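Long-range contact in TetR family Transcriptional regulator (Streptococcus agalactiae 2603V/R, PDB 3KKC), which probably binds DNA as a TetR-family transcriptional regulator and holds a nickel ion: residues Thr13-Ile22 with His52-Leu63. Numbering follows the deposited sequence.
Sequences TKVAIYNAFI and HYESKEVLLKEL
Over one face of the Phe21 ring lies Leu59, its CB 3.7 Å from the ring centroid and close to the normal, with CD2 reaching back over the root of the ring, 3.5 Å from Phe21 CG. Phe21 reaches Leu59 and Leu63 because its chi1 of -179° carries the ring away from the backbone N, and Phe21 CE2 meets Leu63 CD2 at 3.8 Å. The Tyr53 ring has Leu59 CG above its centre and His52 CB on the opposite face; Ile17 CG2 comes in obliquely, 3.6 Å from Tyr53 CE2, and the carbonyl O of Lys14 lies at the ring's edge. The Tyr18 ring has Tyr53 OH at its edge; Tyr18 OH touches Leu63 CD1 at 3.6 Å and is hydrogen-bonded to Asp66, about one turn beyond Leu63. Val38 and Ala42 of helix 35-42 and Phe49 of helix 46-49 also touch Ile17. The two helix segments cross almost perpendicularly, at -86° with axes 10.9 Å apart, and Ser55 OG accepts from Glu57 N, a capping bond at the turn leading into helix 57-71. This is the TetR-type N-terminal domain, its first helix packed against the helix that follows the predicted helix-turn-helix.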
loop_
_atom_site.group_PDB
_atom_site.type_symbol
_atom_site.label_atom_id
_atom_site.label_comp_id
_atom_site.label_asym_id
_atom_site.label_seq_id
_atom_site.Cartn_x
_atom_site.Cartn_y
_atom_site.Cartn_z
ATOM N N THR A 13 -20.003 31.271 -5.641
ATOM C CA THR A 13 -19.345 31.053 -4.359
ATOM C C THR A 13 -19.201 29.565 -4.016
ATOM O O THR A 13 -18.275 29.183 -3.298
ATOM C CB THR A 13 -19.949 31.871 -3.142
ATOM O OG1 THR A 13 -21.380 31.880 -3.191
ATOM C CG2 THR A 13 -19.421 33.305 -3.123
ATOM N N LYS A 14 -20.102 28.727 -4.524
ATOM C CA LYS A 14 -20.007 27.294 -4.261
ATOM C C LYS A 14 -18.789 26.754 -5.003
ATOM O O LYS A 14 -17.992 25.997 -4.458
ATOM C CB LYS A 14 -21.291 26.559 -4.662
ATOM C CG LYS A 14 -21.924 25.793 -3.506
ATOM C CD LYS A 14 -23.121 24.948 -3.947
ATOM C CE LYS A 14 -22.775 24.008 -5.124
ATOM N NZ LYS A 14 -22.707 22.520 -4.821
ATOM N N VAL A 15 -18.631 27.188 -6.244
ATOM C CA VAL A 15 -17.465 26.840 -7.047
ATOM C C VAL A 15 -16.153 27.350 -6.443
ATOM O O VAL A 15 -15.144 26.666 -6.523
ATOM C CB VAL A 15 -17.620 27.349 -8.493
ATOM C CG1 VAL A 15 -16.248 27.456 -9.195
ATOM C CG2 VAL A 15 -18.609 26.465 -9.251
ATOM N N ALA A 16 -16.153 28.530 -5.829
ATOM C CA ALA A 16 -14.907 29.051 -5.249
ATOM C C ALA A 16 -14.357 28.117 -4.179
ATOM O O ALA A 16 -13.151 27.857 -4.124
ATOM C CB ALA A 16 -15.088 30.439 -4.684
ATOM N N ILE A 17 -15.252 27.628 -3.329
ATOM C CA ILE A 17 -14.904 26.666 -2.294
ATOM C C ILE A 17 -14.394 25.370 -2.938
ATOM O O ILE A 17 -13.285 24.905 -2.647
ATOM C CB ILE A 17 -16.135 26.369 -1.414
ATOM C CG1 ILE A 17 -16.685 27.680 -0.835
ATOM C CG2 ILE A 17 -15.810 25.317 -0.336
ATOM C CD1 ILE A 17 -18.089 27.552 -0.306
ATOM N N TYR A 18 -15.210 24.804 -3.824
ATOM C CA TYR A 18 -14.830 23.620 -4.573
ATOM C C TYR A 18 -13.401 23.783 -5.074
ATOM O O TYR A 18 -12.534 22.995 -4.724
ATOM C CB TYR A 18 -15.792 23.424 -5.741
ATOM C CG TYR A 18 -15.731 22.070 -6.427
ATOM C CD1 TYR A 18 -16.578 21.033 -6.030
ATOM C CD2 TYR A 18 -14.854 21.836 -7.487
ATOM C CE1 TYR A 18 -16.548 19.806 -6.639
ATOM C CE2 TYR A 18 -14.814 20.592 -8.113
ATOM C CZ TYR A 18 -15.668 19.577 -7.678
ATOM O OH TYR A 18 -15.658 18.333 -8.284
ATOM N N ASN A 19 -13.147 24.821 -5.868
ATOM C CA ASN A 19 -11.820 24.998 -6.474
ATOM C C ASN A 19 -10.722 25.177 -5.414
ATOM O O ASN A 19 -9.603 24.680 -5.582
ATOM C CB ASN A 19 -11.790 26.135 -7.532
ATOM C CG ASN A 19 -12.575 25.794 -8.830
ATOM O OD1 ASN A 19 -12.836 24.621 -9.165
ATOM N ND2 ASN A 19 -12.943 26.840 -9.563
ATOM N N ALA A 20 -11.049 25.856 -4.320
ATOM C CA ALA A 20 -10.105 26.030 -3.202
ATOM C C ALA A 20 -9.688 24.694 -2.590
ATOM O O ALA A 20 -8.515 24.454 -2.298
ATOM C CB ALA A 20 -10.697 26.931 -2.137
ATOM N N PHE A 21 -10.670 23.829 -2.396
ATOM C CA PHE A 21 -10.442 22.504 -1.845
ATOM C C PHE A 21 -9.482 21.695 -2.729
ATOM O O PHE A 21 -8.587 21.029 -2.237
ATOM C CB PHE A 21 -11.793 21.803 -1.714
ATOM C CG PHE A 21 -11.719 20.421 -1.143
ATOM C CD1 PHE A 21 -11.238 20.213 0.150
ATOM C CD2 PHE A 21 -12.190 19.345 -1.864
ATOM C CE1 PHE A 21 -11.192 18.962 0.674
ATOM C CE2 PHE A 21 -12.154 18.071 -1.329
ATOM C CZ PHE A 21 -11.646 17.873 -0.069
ATOM N N ILE A 22 -9.663 21.785 -4.043
ATOM C CA ILE A 22 -8.803 21.101 -4.994
ATOM C C ILE A 22 -7.370 21.646 -4.978
ATOM O O ILE A 22 -6.409 20.881 -4.968
ATOM C CB ILE A 22 -9.407 21.164 -6.417
ATOM C CG1 ILE A 22 -10.661 20.281 -6.489
ATOM C CG2 ILE A 22 -8.391 20.720 -7.478
ATOM C CD1 ILE A 22 -11.286 20.249 -7.867
ATOM N N HIS A 52 -23.494 25.341 2.332
ATOM C CA HIS A 52 -23.341 24.539 1.118
ATOM C C HIS A 52 -22.813 23.140 1.407
ATOM O O HIS A 52 -23.107 22.195 0.669
ATOM C CB HIS A 52 -22.393 25.224 0.142
ATOM C CG HIS A 52 -22.989 26.407 -0.546
ATOM N ND1 HIS A 52 -22.427 27.663 -0.487
ATOM C CD2 HIS A 52 -24.105 26.526 -1.305
ATOM C CE1 HIS A 52 -23.167 28.506 -1.186
ATOM N NE2 HIS A 52 -24.189 27.840 -1.693
ATOM N N TYR A 53 -22.027 23.020 2.476
ATOM C CA TYR A 53 -21.329 21.784 2.800
ATOM C C TYR A 53 -21.422 21.474 4.273
ATOM O O TYR A 53 -20.809 22.155 5.090
ATOM C CB TYR A 53 -19.859 21.899 2.411
ATOM C CG TYR A 53 -19.671 22.143 0.934
ATOM C CD1 TYR A 53 -20.103 21.204 -0.001
ATOM C CD2 TYR A 53 -19.078 23.314 0.472
ATOM C CE1 TYR A 53 -19.949 21.427 -1.340
ATOM C CE2 TYR A 53 -18.916 23.541 -0.869
ATOM C CZ TYR A 53 -19.354 22.598 -1.766
ATOM O OH TYR A 53 -19.193 22.821 -3.104
ATOM N N GLU A 54 -22.185 20.439 4.605
ATOM C CA GLU A 54 -22.321 19.974 5.981
ATOM C C GLU A 54 -20.985 19.913 6.735
ATOM O O GLU A 54 -20.945 20.111 7.946
ATOM C CB GLU A 54 -22.988 18.597 5.993
ATOM C CG GLU A 54 -23.061 17.934 7.368
ATOM C CD GLU A 54 -23.041 16.406 7.281
ATOM O OE1 GLU A 54 -22.645 15.871 6.214
ATOM O OE2 GLU A 54 -23.412 15.743 8.284
ATOM N N SER A 55 -19.900 19.634 6.016
ATOM C CA SER A 55 -18.584 19.484 6.621
ATOM C C SER A 55 -17.549 19.231 5.547
ATOM O O SER A 55 -17.893 19.061 4.380
ATOM C CB SER A 55 -18.576 18.280 7.541
ATOM O OG SER A 55 -18.738 17.107 6.771
ATOM N N LYS A 56 -16.281 19.167 5.937
ATOM C CA LYS A 56 -15.243 18.892 4.956
ATOM C C LYS A 56 -15.508 17.552 4.281
ATOM O O LYS A 56 -15.118 17.344 3.140
ATOM C CB LYS A 56 -13.854 18.881 5.595
ATOM C CG LYS A 56 -13.598 17.658 6.442
ATOM C CD LYS A 56 -12.192 17.657 7.010
ATOM C CE LYS A 56 -11.221 18.362 6.079
ATOM N NZ LYS A 56 -9.832 17.916 6.390
ATOM N N GLU A 57 -16.185 16.644 4.977
ATOM C CA GLU A 57 -16.273 15.269 4.483
ATOM C C GLU A 57 -17.088 15.162 3.204
ATOM O O GLU A 57 -16.801 14.319 2.344
ATOM C CB GLU A 57 -16.789 14.303 5.551
ATOM C CG GLU A 57 -15.914 13.064 5.702
ATOM C CD GLU A 57 -15.386 12.867 7.127
ATOM O OE1 GLU A 57 -16.153 13.099 8.093
ATOM O OE2 GLU A 57 -14.205 12.466 7.279
ATOM N N VAL A 58 -18.087 16.020 3.059
ATOM C CA VAL A 58 -18.884 15.973 1.838
ATOM C C VAL A 58 -18.228 16.639 0.616
ATOM O O VAL A 58 -18.729 16.497 -0.489
ATOM C CB VAL A 58 -20.331 16.466 2.045
ATOM C CG1 VAL A 58 -20.972 15.694 3.200
ATOM C CG2 VAL A 58 -20.360 17.956 2.292
ATOM N N LEU A 59 -17.108 17.338 0.808
ATOM C CA LEU A 59 -16.340 17.850 -0.330
ATOM C C LEU A 59 -15.555 16.716 -0.941
ATOM O O LEU A 59 -15.482 16.582 -2.160
ATOM C CB LEU A 59 -15.344 18.937 0.072
ATOM C CG LEU A 59 -15.869 20.308 0.459
ATOM C CD1 LEU A 59 -16.212 20.272 1.924
ATOM C CD2 LEU A 59 -14.814 21.361 0.179
ATOM N N LEU A 60 -14.939 15.915 -0.085
ATOM C CA LEU A 60 -14.192 14.770 -0.554
ATOM C C LEU A 60 -15.135 13.856 -1.321
ATOM O O LEU A 60 -14.828 13.401 -2.434
ATOM C CB LEU A 60 -13.586 14.019 0.616
ATOM C CG LEU A 60 -12.594 13.032 0.059
ATOM C CD1 LEU A 60 -11.605 13.804 -0.766
ATOM C CD2 LEU A 60 -11.909 12.305 1.176
ATOM N N LYS A 61 -16.294 13.609 -0.716
ATOM C CA LYS A 61 -17.312 12.739 -1.288
ATOM C C LYS A 61 -17.764 13.278 -2.661
ATOM O O LYS A 61 -17.531 12.638 -3.688
ATOM C CB LYS A 61 -18.470 12.602 -0.298
ATOM C CG LYS A 61 -19.760 11.993 -0.827
ATOM C CD LYS A 61 -20.953 12.736 -0.185
ATOM C CE LYS A 61 -22.291 12.045 -0.404
ATOM N NZ LYS A 61 -22.178 10.578 -0.158
ATOM N N GLU A 62 -18.390 14.454 -2.673
ATOM C CA GLU A 62 -18.696 15.163 -3.917
ATOM C C GLU A 62 -17.545 15.128 -4.934
ATOM O O GLU A 62 -17.721 14.636 -6.047
ATOM C CB GLU A 62 -19.066 16.614 -3.634
ATOM C CG GLU A 62 -20.419 16.793 -2.988
ATOM C CD GLU A 62 -21.002 18.157 -3.270
ATOM O OE1 GLU A 62 -20.381 18.910 -4.061
ATOM O OE2 GLU A 62 -22.078 18.469 -2.710
ATOM N N LEU A 63 -16.376 15.648 -4.551
ATOM C CA LEU A 63 -15.201 15.615 -5.421
ATOM C C LEU A 63 -15.020 14.230 -6.067
ATOM O O LEU A 63 -15.303 14.076 -7.246
ATOM C CB LEU A 63 -13.935 16.082 -4.694
ATOM C CG LEU A 63 -12.630 16.006 -5.499
ATOM C CD1 LEU A 63 -12.787 16.757 -6.787
ATOM C CD2 LEU A 63 -11.432 16.556 -4.726
#